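Local coordinates for transcriptional activator of comK gene (Bacillus halodurans, PDB 2HQB), which probably activates transcription of the competence gene comK, and belongs to the BMP lipoprotein family, related to the substrate-binding proteins of ABC transporters, at residues Asp213-Gly218 with Leu262-Ser267; Glu198-Gln203 with Gly219-Thr224; Asp39-Glu44 with Lys57-Gly62; His33-Val38 with Leu233-Ala238. All coordinates share one frame; numbering follows the deposited sequence.

Contact 1 of 4, residues Asp213-Gly218 with Leu262-Ser267; sequences DQADLG and LGEFSS
The backbones of Asp213 and Gly263 draw together until their CA atoms lie 5.0 Å apart, and they diverge from there, Ala215 CA and Glu264 CA being separated by 6.9 Å. Neither segment is regular here. Asp213 bridges the two with its carboxylate: CG stands anti to the backbone N (chi1 -171°), which carries OD1 across to the amide of Glu264. The hydrogen bond from Glu264 N to Asp213 OD1 is 3.3 Å long with an N-H...O angle of 151°, and it enters the syn lone pair. Glycine suits position 263, because a CB there would point at the same oxygen, whose distance to Gly263 CA is already 3.3 Å. Further along, the aliphatic part of Glu264 lies against Ala215, with CG 3.7 Å from Ala215 CB, and the small methyl leaves room for that chain. An alanine in place of Asp213 would lack the carboxylate and would probably leave the Glu264 amide without this acceptor. Ser225 of strand 222-228 backs the junction, since its OG binds Asp213 O and its backbone pairs with Gly263. The acidic ends also come near each other, Asp213 OD2 and Glu264 OE1 being 4.3 Å apart. Two loops of the mixed-sheet lobe are thus joined by a carboxylate-to-amide bond, while the neighbouring negative charges probably oppose the approach and may raise the proton affinity of Glu264.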
loop_
_atom_site.group_PDB
_atom_site.type_symbol
_atom_site.label_atom_id
_atom_site.label_comp_id
_atom_site.label_asym_id
_atom_site.label_seq_id
_atom_site.Cartn_x
_atom_site.Cartn_y
_atom_site.Cartn_z
ATOM N N ASP A 213 -9.064 -3.245 1.241
ATOM C CA ASP A 213 -10.046 -3.496 2.287
ATOM C C ASP A 213 -10.245 -4.959 2.610
ATOM O O ASP A 213 -10.754 -5.282 3.691
ATOM C CB ASP A 213 -11.380 -2.899 1.958
ATOM C CG ASP A 213 -12.317 -2.976 3.114
ATOM O OD1 ASP A 213 -11.986 -2.390 4.163
ATOM O OD2 ASP A 213 -13.379 -3.629 2.975
ATOM N N GLN A 214 -9.879 -5.837 1.678
ATOM C CA GLN A 214 -9.920 -7.284 1.908
ATOM C C GLN A 214 -11.065 -7.910 2.643
ATOM O O GLN A 214 -11.047 -9.111 2.794
ATOM C CB GLN A 214 -8.717 -7.763 2.708
ATOM C CG GLN A 214 -7.334 -7.706 2.088
ATOM C CD GLN A 214 -7.316 -7.569 0.590
ATOM O OE1 GLN A 214 -8.079 -8.214 -0.126
ATOM N NE2 GLN A 214 -6.414 -6.733 0.102
ATOM N N ALA A 215 -12.030 -7.153 3.151
ATOM C CA ALA A 215 -13.118 -7.782 3.895
ATOM C C ALA A 215 -13.977 -8.690 3.035
ATOM O O ALA A 215 -14.170 -9.851 3.360
ATOM C CB ALA A 215 -13.965 -6.737 4.551
ATOM N N ASP A 216 -14.485 -8.178 1.923
ATOM C CA ASP A 216 -15.322 -8.989 1.056
ATOM C C ASP A 216 -14.594 -10.133 0.341
ATOM O O ASP A 216 -15.216 -11.080 -0.136
ATOM C CB ASP A 216 -16.043 -8.061 0.091
ATOM C CG ASP A 216 -16.981 -7.097 0.829
ATOM O OD1 ASP A 216 -18.012 -7.563 1.377
ATOM O OD2 ASP A 216 -16.683 -5.879 0.887
ATOM N N LEU A 217 -13.269 -10.053 0.295
ATOM C CA LEU A 217 -12.441 -11.095 -0.320
ATOM C C LEU A 217 -11.739 -11.801 0.852
ATOM O O LEU A 217 -10.511 -11.728 1.053
ATOM C CB LEU A 217 -11.422 -10.472 -1.271
ATOM C CG LEU A 217 -10.837 -11.418 -2.319
ATOM C CD1 LEU A 217 -11.938 -11.838 -3.330
ATOM C CD2 LEU A 217 -9.666 -10.704 -3.024
ATOM N N GLY A 218 -12.591 -12.468 1.617
ATOM C CA GLY A 218 -12.255 -13.199 2.818
ATOM C C GLY A 218 -13.610 -12.958 3.447
ATOM O O GLY A 218 -14.583 -12.829 2.695
ATOM N N LEU A 262 -7.580 1.889 8.138
ATOM C CA LEU A 262 -7.816 0.530 8.575
ATOM C C LEU A 262 -9.106 0.117 7.886
ATOM O O LEU A 262 -9.962 0.959 7.622
ATOM C CB LEU A 262 -8.001 0.440 10.088
ATOM C CG LEU A 262 -6.764 0.385 10.970
ATOM C CD1 LEU A 262 -7.171 -0.232 12.271
ATOM C CD2 LEU A 262 -5.694 -0.460 10.358
ATOM N N GLY A 263 -9.236 -1.176 7.601
ATOM C CA GLY A 263 -10.420 -1.674 6.934
ATOM C C GLY A 263 -11.577 -1.943 7.874
ATOM O O GLY A 263 -11.392 -1.998 9.096
ATOM N N GLU A 264 -12.769 -2.135 7.311
ATOM C CA GLU A 264 -13.923 -2.368 8.144
ATOM C C GLU A 264 -13.628 -3.536 9.035
ATOM O O GLU A 264 -13.241 -4.607 8.563
ATOM C CB GLU A 264 -15.178 -2.625 7.307
ATOM C CG GLU A 264 -15.318 -4.004 6.706
ATOM C CD GLU A 264 -16.692 -4.207 6.067
ATOM O OE1 GLU A 264 -17.066 -3.406 5.176
ATOM O OE2 GLU A 264 -17.396 -5.167 6.457
ATOM N N PHE A 265 -13.789 -3.316 10.335
ATOM C CA PHE A 265 -13.522 -4.363 11.307
ATOM C C PHE A 265 -14.477 -5.496 11.110
ATOM O O PHE A 265 -15.540 -5.323 10.530
ATOM C CB PHE A 265 -13.664 -3.842 12.732
ATOM C CG PHE A 265 -12.620 -2.836 13.117
ATOM C CD1 PHE A 265 -12.803 -1.496 12.863
ATOM C CD2 PHE A 265 -11.435 -3.241 13.714
ATOM C CE1 PHE A 265 -11.808 -0.571 13.203
ATOM C CE2 PHE A 265 -10.442 -2.327 14.054
ATOM C CZ PHE A 265 -10.626 -1.002 13.803
ATOM N N SER A 266 -14.073 -6.666 11.572
ATOM C CA SER A 266 -14.916 -7.831 11.494
ATOM C C SER A 266 -15.957 -7.748 12.614
ATOM O O SER A 266 -15.730 -7.110 13.655
ATOM C CB SER A 266 -14.095 -9.083 11.695
ATOM O OG SER A 266 -14.931 -10.214 11.721
ATOM N N SER A 267 -17.105 -8.384 12.376
ATOM C CA SER A 267 -18.208 -8.456 13.336
ATOM C C SER A 267 -17.596 -9.045 14.607
ATOM O O SER A 267 -17.942 -8.681 15.733
ATOM C CB SER A 267 -19.258 -9.415 12.791
ATOM O OG SER A 267 -18.644 -10.649 12.401
#

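Contact 2 of 4, residues Glu198-Gln203 with Gly219-Thr224; sequences EAIKDQ and GSTILT
Gly219 meets the far part of the Lys201 side chain, its N lying 4.2 Å from Lys201 CE. Its backbone angles (phi 152°, psi 109°) would jam a CB against the preceding carbonyl, so glycine is the residue for this turn. Ser220 follows with a weak hydrogen bond from its OG back to Gly219 O. Thr221 then carries the main contact. Its OG1 rests 3.4 Å from Lys201 CG and 3.6 Å from Lys201 CA, the two side chains crossing at about a right angle. The other branch, CG2, anti to the backbone N, reaches CG2 of Ile200 at 4.1 Å. A short branched side chain suits this place by filling both directions, CG2 toward Ile200 and OG1 in van der Waals contact with the lysine stem. A glycine at Thr221 would remove both arms and is likely to open a gap beside Ile200 and the Lys201 stem. Helix 193-203 links parallel strands 184-186 and 206-211 in a beta-alpha-beta unit of the mixed-sheet lobe, and the contact packs the loop leading into strand 222-228 on its C-terminal part; Ile200 also packs on Phe174 of helix 167-178, and backbone hydrogen bonding ties Thr221 to Ala207.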
loop_
_atom_site.group_PDB
_atom_site.type_symbol
_atom_site.label_atom_id
_atom_site.label_comp_id
_atom_site.label_asym_id
_atom_site.label_seq_id
_atom_site.Cartn_x
_atom_site.Cartn_y
_atom_site.Cartn_z
ATOM N N GLU A 198 -6.632 -17.095 2.154
ATOM C CA GLU A 198 -7.465 -18.265 1.906
ATOM C C GLU A 198 -7.126 -19.432 2.843
ATOM O O GLU A 198 -7.981 -19.904 3.603
ATOM C CB GLU A 198 -7.239 -18.745 0.491
ATOM C CG GLU A 198 -8.496 -19.013 -0.216
ATOM C CD GLU A 198 -8.997 -17.789 -0.896
ATOM O OE1 GLU A 198 -8.520 -17.521 -2.015
ATOM O OE2 GLU A 198 -9.852 -17.093 -0.315
ATOM N N ALA A 199 -5.877 -19.907 2.735
ATOM C CA ALA A 199 -5.349 -21.009 3.538
ATOM C C ALA A 199 -5.685 -20.756 5.015
ATOM O O ALA A 199 -5.903 -21.685 5.799
ATOM C CB ALA A 199 -3.801 -21.130 3.328
ATOM N N ILE A 200 -5.732 -19.485 5.389
ATOM C CA ILE A 200 -6.069 -19.108 6.753
ATOM C C ILE A 200 -7.554 -19.340 6.964
ATOM O O ILE A 200 -7.941 -20.109 7.830
ATOM C CB ILE A 200 -5.747 -17.640 7.003
ATOM C CG1 ILE A 200 -4.233 -17.433 6.859
ATOM C CG2 ILE A 200 -6.247 -17.229 8.359
ATOM C CD1 ILE A 200 -3.793 -16.003 6.821
ATOM N N LYS A 201 -8.390 -18.684 6.160
ATOM C CA LYS A 201 -9.835 -18.842 6.291
ATOM C C LYS A 201 -10.125 -20.342 6.433
ATOM O O LYS A 201 -10.966 -20.769 7.236
ATOM C CB LYS A 201 -10.543 -18.275 5.057
ATOM C CG LYS A 201 -12.073 -18.221 5.182
ATOM C CD LYS A 201 -12.745 -18.023 3.831
ATOM C CE LYS A 201 -13.833 -16.950 3.900
ATOM N NZ LYS A 201 -14.412 -16.664 2.536
ATOM N N ASP A 202 -9.407 -21.130 5.642
ATOM C CA ASP A 202 -9.527 -22.579 5.655
ATOM C C ASP A 202 -9.180 -23.083 7.065
ATOM O O ASP A 202 -10.023 -23.652 7.733
ATOM C CB ASP A 202 -8.582 -23.154 4.593
ATOM C CG ASP A 202 -8.231 -24.617 4.825
ATOM O OD1 ASP A 202 -7.755 -24.971 5.937
ATOM O OD2 ASP A 202 -8.404 -25.415 3.872
ATOM N N GLN A 203 -7.949 -22.863 7.518
ATOM C CA GLN A 203 -7.535 -23.296 8.847
ATOM C C GLN A 203 -8.431 -22.729 9.909
ATOM O O GLN A 203 -8.463 -23.226 11.002
ATOM C CB GLN A 203 -6.116 -22.838 9.176
ATOM C CG GLN A 203 -5.053 -23.418 8.295
ATOM C CD GLN A 203 -5.074 -24.920 8.314
ATOM O OE1 GLN A 203 -5.596 -25.530 9.254
ATOM N NE2 GLN A 203 -4.496 -25.534 7.285
ATOM N N GLY A 219 -13.706 -12.848 4.767
ATOM C CA GLY A 219 -15.004 -12.578 5.345
ATOM C C GLY A 219 -15.097 -13.120 6.735
ATOM O O GLY A 219 -15.150 -14.355 6.931
ATOM N N SER A 220 -15.117 -12.194 7.696
ATOM C CA SER A 220 -15.147 -12.506 9.127
ATOM C C SER A 220 -13.811 -13.142 9.551
ATOM O O SER A 220 -13.579 -13.351 10.736
ATOM C CB SER A 220 -16.294 -13.452 9.492
ATOM O OG SER A 220 -15.821 -14.779 9.690
ATOM N N THR A 221 -12.950 -13.471 8.585
ATOM C CA THR A 221 -11.612 -14.015 8.853
ATOM C C THR A 221 -10.684 -12.793 8.875
ATOM O O THR A 221 -9.628 -12.776 9.518
ATOM C CB THR A 221 -11.137 -14.897 7.715
ATOM O OG1 THR A 221 -11.727 -16.177 7.838
ATOM C CG2 THR A 221 -9.647 -15.035 7.726
ATOM N N ILE A 222 -11.108 -11.772 8.132
ATOM C CA ILE A 222 -10.376 -10.528 8.003
ATOM C C ILE A 222 -10.802 -9.599 9.124
ATOM O O ILE A 222 -11.786 -8.884 8.999
ATOM C CB ILE A 222 -10.657 -9.907 6.623
ATOM C CG1 ILE A 222 -10.283 -10.928 5.537
ATOM C CG2 ILE A 222 -9.843 -8.665 6.416
ATOM C CD1 ILE A 222 -8.809 -11.327 5.510
ATOM N N LEU A 223 -10.059 -9.654 10.225
ATOM C CA LEU A 223 -10.286 -8.834 11.408
ATOM C C LEU A 223 -10.335 -7.393 10.970
ATOM O O LEU A 223 -11.223 -6.628 11.355
ATOM C CB LEU A 223 -9.124 -9.018 12.378
ATOM C CG LEU A 223 -8.813 -10.495 12.637
ATOM C CD1 LEU A 223 -7.590 -10.634 13.529
ATOM C CD2 LEU A 223 -10.037 -11.150 13.269
ATOM N N THR A 224 -9.342 -7.041 10.159
ATOM C CA THR A 224 -9.207 -5.703 9.587
ATOM C C THR A 224 -8.145 -5.724 8.494
ATOM O O THR A 224 -7.491 -6.742 8.263
ATOM C CB THR A 224 -8.864 -4.672 10.693
ATOM O OG1 THR A 224 -10.083 -4.324 11.341
ATOM C CG2 THR A 224 -8.229 -3.387 10.151
#

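Contact 3 of 4, residues Asp39-Glu44 with Lys57-Gly62; sequences DVVLEE and KELVDG
Leu59 and Val41 form the apolar part of this contact, with Leu59 CD2 lying 3.9 Å from Val41 CG1 and 4.0 Å from Val41 CB. The two side chains slide past each other in opposite directions. Branched apolar residues suit this helix-facing side of the strand, while the glutamates carry their carboxylates to the more exposed end. Glu43, two residues on and on the same face, lays its methylene CG 4.3 Å from Leu59 CG; a bend at chi2 then turns the carboxylate aside to Glu58. There OE1 of Glu43 and OE1 of Glu58 are 4.0 Å apart, with carboxylate planes 79° to each other, a pairing of like charges likely to be mildly repulsive. Helix 49-61 follows strand 39-43 and leads into strand 66-69, a beta-alpha-beta crossover that passes strand 7-11; accordingly the strand and helix segments run nearly antiparallel, at 167°, their axes 10.4 Å apart at closest. Farther out, Arg55 makes a weak, long ion pair with Glu58 OE1, which would partly offset the charge there. Leu59 also reaches Ile67 of strand 66-69 and Val64, and backbone hydrogen bonds to Val8 and Leu10 fix Val41 at the edge of the sheet.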
loop_
_atom_site.group_PDB
_atom_site.type_symbol
_atom_site.label_atom_id
_atom_site.label_comp_id
_atom_site.label_asym_id
_atom_site.label_seq_id
_atom_site.Cartn_x
_atom_site.Cartn_y
_atom_site.Cartn_z
ATOM N N ASP A 39 -8.717 14.002 -19.767
ATOM C CA ASP A 39 -8.663 12.859 -20.639
ATOM C C ASP A 39 -7.487 12.020 -20.123
ATOM O O ASP A 39 -6.382 12.524 -19.831
ATOM C CB ASP A 39 -8.466 13.323 -22.080
ATOM C CG ASP A 39 -9.772 13.468 -22.815
ATOM O OD1 ASP A 39 -10.830 13.655 -22.156
ATOM O OD2 ASP A 39 -9.742 13.399 -24.063
ATOM N N VAL A 40 -7.735 10.727 -20.019
ATOM C CA VAL A 40 -6.773 9.806 -19.463
ATOM C C VAL A 40 -6.260 8.830 -20.512
ATOM O O VAL A 40 -6.981 8.503 -21.442
ATOM C CB VAL A 40 -7.498 9.113 -18.301
ATOM C CG1 VAL A 40 -7.491 7.653 -18.471
ATOM C CG2 VAL A 40 -6.927 9.567 -17.003
ATOM N N VAL A 41 -5.005 8.407 -20.397
ATOM C CA VAL A 41 -4.431 7.428 -21.329
ATOM C C VAL A 41 -3.477 6.512 -20.582
ATOM O O VAL A 41 -2.661 6.964 -19.777
ATOM C CB VAL A 41 -3.637 8.061 -22.447
ATOM C CG1 VAL A 41 -3.184 6.982 -23.414
ATOM C CG2 VAL A 41 -4.455 9.101 -23.123
ATOM N N LEU A 42 -3.569 5.224 -20.893
ATOM C CA LEU A 42 -2.794 4.190 -20.224
ATOM C C LEU A 42 -1.915 3.446 -21.165
ATOM O O LEU A 42 -2.341 3.122 -22.232
ATOM C CB LEU A 42 -3.743 3.174 -19.574
ATOM C CG LEU A 42 -3.089 1.847 -19.185
ATOM C CD1 LEU A 42 -2.351 2.100 -17.886
ATOM C CD2 LEU A 42 -4.106 0.712 -19.022
ATOM N N GLU A 43 -0.682 3.175 -20.767
ATOM C CA GLU A 43 0.240 2.390 -21.583
ATOM C C GLU A 43 0.628 1.232 -20.658
ATOM O O GLU A 43 1.039 1.448 -19.520
ATOM C CB GLU A 43 1.463 3.220 -21.952
ATOM C CG GLU A 43 1.168 4.403 -22.852
ATOM C CD GLU A 43 0.573 3.999 -24.209
ATOM O OE1 GLU A 43 1.113 3.090 -24.884
ATOM O OE2 GLU A 43 -0.437 4.616 -24.607
ATOM N N GLU A 44 0.483 0.003 -21.137
ATOM C CA GLU A 44 0.772 -1.176 -20.327
ATOM C C GLU A 44 2.017 -1.862 -20.885
ATOM O O GLU A 44 2.463 -1.498 -21.980
ATOM C CB GLU A 44 -0.408 -2.141 -20.393
ATOM C CG GLU A 44 -1.808 -1.516 -20.261
ATOM C CD GLU A 44 -2.919 -2.540 -20.475
ATOM O OE1 GLU A 44 -3.003 -3.482 -19.652
ATOM O OE2 GLU A 44 -3.700 -2.418 -21.457
ATOM N N LYS A 57 7.067 9.725 -25.401
ATOM C CA LYS A 57 7.084 10.573 -26.576
ATOM C C LYS A 57 5.676 10.601 -27.115
ATOM O O LYS A 57 5.092 11.673 -27.274
ATOM C CB LYS A 57 8.072 10.016 -27.596
ATOM C CG LYS A 57 9.514 10.191 -27.113
ATOM C CD LYS A 57 10.538 9.189 -27.679
ATOM C CE LYS A 57 11.909 9.399 -26.991
ATOM N NZ LYS A 57 12.944 8.372 -27.329
ATOM N N GLU A 58 5.106 9.426 -27.352
ATOM C CA GLU A 58 3.749 9.354 -27.854
ATOM C C GLU A 58 2.817 10.129 -26.912
ATOM O O GLU A 58 2.065 11.001 -27.327
ATOM C CB GLU A 58 3.300 7.913 -27.931
ATOM C CG GLU A 58 4.369 6.965 -28.448
ATOM C CD GLU A 58 3.892 5.506 -28.551
ATOM O OE1 GLU A 58 3.402 4.931 -27.547
ATOM O OE2 GLU A 58 4.014 4.929 -29.652
ATOM N N LEU A 59 2.887 9.833 -25.626
ATOM C CA LEU A 59 2.011 10.485 -24.674
ATOM C C LEU A 59 2.011 12.000 -24.725
ATOM O O LEU A 59 0.945 12.627 -24.738
ATOM C CB LEU A 59 2.356 10.020 -23.269
ATOM C CG LEU A 59 1.808 8.665 -22.862
ATOM C CD1 LEU A 59 2.318 8.351 -21.473
ATOM C CD2 LEU A 59 0.302 8.700 -22.869
ATOM N N VAL A 60 3.204 12.587 -24.739
ATOM C CA VAL A 60 3.299 14.044 -24.781
ATOM C C VAL A 60 2.993 14.557 -26.177
ATOM O O VAL A 60 2.586 15.708 -26.349
ATOM C CB VAL A 60 4.663 14.554 -24.352
ATOM C CG1 VAL A 60 4.555 16.026 -24.093
ATOM C CG2 VAL A 60 5.106 13.856 -23.070
ATOM N N ASP A 61 3.193 13.692 -27.169
ATOM C CA ASP A 61 2.882 14.021 -28.547
ATOM C C ASP A 61 1.375 14.146 -28.612
ATOM O O ASP A 61 0.854 15.088 -29.192
ATOM C CB ASP A 61 3.317 12.898 -29.481
ATOM C CG ASP A 61 4.660 13.161 -30.112
ATOM O OD1 ASP A 61 5.315 14.153 -29.682
ATOM O OD2 ASP A 61 5.054 12.380 -31.026
ATOM N N GLY A 62 0.690 13.173 -28.006
ATOM C CA GLY A 62 -0.765 13.145 -27.977
ATOM C C GLY A 62 -1.298 14.285 -27.129
ATOM O O GLY A 62 -2.484 14.633 -27.172
#

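Contact 4 of 4, residues His33-Val38 with Leu233-Ala238; sequences HSNLDV and LYVLVA
Leu36 carries this contact toward Ala238 and Val235. Its CB points toward helix 230-240 but lies too far from it to touch. The first torsion (chi1 -55°) puts CG anti to the carbonyl carbon, 4.6 Å from Val235 CG1, and at the branch CD2 stays a similar distance away from that methyl. The other tip, CD1, does the touching: it lies 3.8 Å from Ala238 CB, 3.6 Å from Ala238 O and 4.1 Å from Val235 O. One methyl thus rests on a turn of helix backbone, and the small alanine lets it come so near. Asn35 lies alongside Val235, its CB 4.3 Å from Val235 CG1. Leu36 is the first residue to leave helical angles after helix 23-35, so the chain turns here; His33 ND1 spans the turn with a hydrogen bond to Val38 O of 2.8 Å, coming in nearly along the line of the carbonyl (C=O...N angle 164°). The contact packs the end of helix 23-35 on helix 230-240, with Ala238 also reaching Ile32 and Val235 reaching Asn31. Elsewhere on helix 230-240, Leu233 and Val237 face strands 102-107 and 249-253, and the Tyr234 ring meets those of Phe68 and Phe93.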
loop_
_atom_site.group_PDB
_atom_site.type_symbol
_atom_site.label_atom_id
_atom_site.label_comp_id
_atom_site.label_asym_id
_atom_site.label_seq_id
_atom_site.Cartn_x
_atom_site.Cartn_y
_atom_site.Cartn_z
ATOM N N HIS A 33 -9.895 10.638 -14.483
ATOM C CA HIS A 33 -10.758 11.034 -15.591
ATOM C C HIS A 33 -12.209 11.206 -15.158
ATOM O O HIS A 33 -13.005 11.892 -15.799
ATOM C CB HIS A 33 -10.714 9.976 -16.690
ATOM C CG HIS A 33 -11.889 10.020 -17.623
ATOM N ND1 HIS A 33 -11.988 10.921 -18.663
ATOM C CD2 HIS A 33 -13.016 9.270 -17.670
ATOM C CE1 HIS A 33 -13.120 10.720 -19.313
ATOM N NE2 HIS A 33 -13.762 9.724 -18.732
ATOM N N SER A 34 -12.568 10.559 -14.071
ATOM C CA SER A 34 -13.936 10.644 -13.602
ATOM C C SER A 34 -14.196 11.805 -12.641
ATOM O O SER A 34 -15.050 12.622 -12.917
ATOM C CB SER A 34 -14.332 9.312 -12.964
ATOM O OG SER A 34 -15.419 9.471 -12.083
ATOM N N ASN A 35 -13.460 11.877 -11.532
ATOM C CA ASN A 35 -13.643 12.936 -10.535
ATOM C C ASN A 35 -13.079 14.332 -10.912
ATOM O O ASN A 35 -13.444 15.352 -10.331
ATOM C CB ASN A 35 -13.099 12.449 -9.184
ATOM C CG ASN A 35 -13.892 11.256 -8.636
ATOM O OD1 ASN A 35 -15.126 11.295 -8.598
ATOM N ND2 ASN A 35 -13.189 10.200 -8.201
ATOM N N LEU A 36 -12.174 14.358 -11.879
ATOM C CA LEU A 36 -11.614 15.598 -12.419
ATOM C C LEU A 36 -12.182 15.499 -13.842
ATOM O O LEU A 36 -12.862 14.520 -14.162
ATOM C CB LEU A 36 -10.076 15.565 -12.399
ATOM C CG LEU A 36 -9.522 15.277 -10.993
ATOM C CD1 LEU A 36 -8.018 15.497 -10.932
ATOM C CD2 LEU A 36 -10.212 16.163 -9.991
ATOM N N ASP A 37 -11.910 16.442 -14.724
ATOM C CA ASP A 37 -12.538 16.340 -16.042
ATOM C C ASP A 37 -11.537 16.165 -17.162
ATOM O O ASP A 37 -11.720 16.661 -18.262
ATOM C CB ASP A 37 -13.349 17.614 -16.278
ATOM C CG ASP A 37 -14.585 17.379 -17.103
ATOM O OD1 ASP A 37 -14.708 16.274 -17.687
ATOM O OD2 ASP A 37 -15.415 18.321 -17.163
ATOM N N VAL A 38 -10.484 15.427 -16.897
ATOM C CA VAL A 38 -9.456 15.290 -17.894
ATOM C C VAL A 38 -9.532 14.040 -18.738
ATOM O O VAL A 38 -10.325 13.166 -18.504
ATOM C CB VAL A 38 -8.060 15.426 -17.214
ATOM C CG1 VAL A 38 -8.068 16.646 -16.284
ATOM C CG2 VAL A 38 -7.714 14.172 -16.420
ATOM N N LEU A 233 -4.953 8.571 -3.752
ATOM C CA LEU A 233 -3.755 9.345 -3.910
ATOM C C LEU A 233 -3.595 9.825 -5.365
ATOM O O LEU A 233 -3.159 10.957 -5.596
ATOM C CB LEU A 233 -2.539 8.524 -3.497
ATOM C CG LEU A 233 -1.356 9.454 -3.303
ATOM C CD1 LEU A 233 -1.734 10.414 -2.200
ATOM C CD2 LEU A 233 -0.098 8.680 -2.952
ATOM N N TYR A 234 -3.935 8.981 -6.343
ATOM C CA TYR A 234 -3.795 9.383 -7.746
ATOM C C TYR A 234 -4.635 10.598 -8.013
ATOM O O TYR A 234 -4.154 11.579 -8.527
ATOM C CB TYR A 234 -4.230 8.288 -8.723
ATOM C CG TYR A 234 -3.104 7.406 -9.193
ATOM C CD1 TYR A 234 -2.543 6.463 -8.346
ATOM C CD2 TYR A 234 -2.615 7.495 -10.490
ATOM C CE1 TYR A 234 -1.532 5.629 -8.777
ATOM C CE2 TYR A 234 -1.601 6.661 -10.925
ATOM C CZ TYR A 234 -1.066 5.728 -10.057
ATOM O OH TYR A 234 -0.049 4.885 -10.444
ATOM N N VAL A 235 -5.912 10.512 -7.680
ATOM C CA VAL A 235 -6.817 11.618 -7.876
ATOM C C VAL A 235 -6.244 12.816 -7.109
ATOM O O VAL A 235 -6.013 13.865 -7.687
ATOM C CB VAL A 235 -8.240 11.215 -7.396
ATOM C CG1 VAL A 235 -9.180 12.397 -7.420
ATOM C CG2 VAL A 235 -8.774 10.102 -8.306
ATOM N N LEU A 236 -5.976 12.647 -5.824
ATOM C CA LEU A 236 -5.427 13.723 -5.018
ATOM C C LEU A 236 -4.282 14.468 -5.705
ATOM O O LEU A 236 -4.319 15.699 -5.859
ATOM C CB LEU A 236 -4.940 13.171 -3.675
ATOM C CG LEU A 236 -4.101 14.048 -2.743
ATOM C CD1 LEU A 236 -4.851 15.364 -2.471
ATOM C CD2 LEU A 236 -3.860 13.329 -1.430
ATOM N N VAL A 237 -3.266 13.718 -6.107
ATOM C CA VAL A 237 -2.081 14.272 -6.751
ATOM C C VAL A 237 -2.377 14.912 -8.108
ATOM O O VAL A 237 -1.688 15.821 -8.517
ATOM C CB VAL A 237 -1.003 13.163 -6.895
ATOM C CG1 VAL A 237 0.135 13.624 -7.784
ATOM C CG2 VAL A 237 -0.489 12.767 -5.494
ATOM N N ALA A 238 -3.409 14.450 -8.800
ATOM C CA ALA A 238 -3.778 14.998 -10.110
ATOM C C ALA A 238 -4.597 16.300 -9.955
ATOM O O ALA A 238 -4.767 17.088 -10.904
ATOM C CB ALA A 238 -4.595 13.959 -10.886
#

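In the fold
The contacts divide between the two lobes of a periplasmic-binding-protein fold. Contacts 1 and 2 meet at strand 222-228 of the mixed sheet, which contact 2 leads into and contact 1 flanks; Ser266 N probably bonds to Leu223 O. Contacts 3 and 4 belong to the parallel-sheet lobe, contact 3 joining its edge strand to a helix and contact 4 two helices that flank it. Contact 1 lies about 15 Å from the chain's centre and contact 3, the most peripheral, about 25 Å, yet each keeps a buried residue beside an exposed one. A hydrogen bond crosses contact 1, whereas contacts 2, 3 and 4, each involving a helix, rely on packing. Like-charged carboxylates approach at contacts 1 and 3 alone.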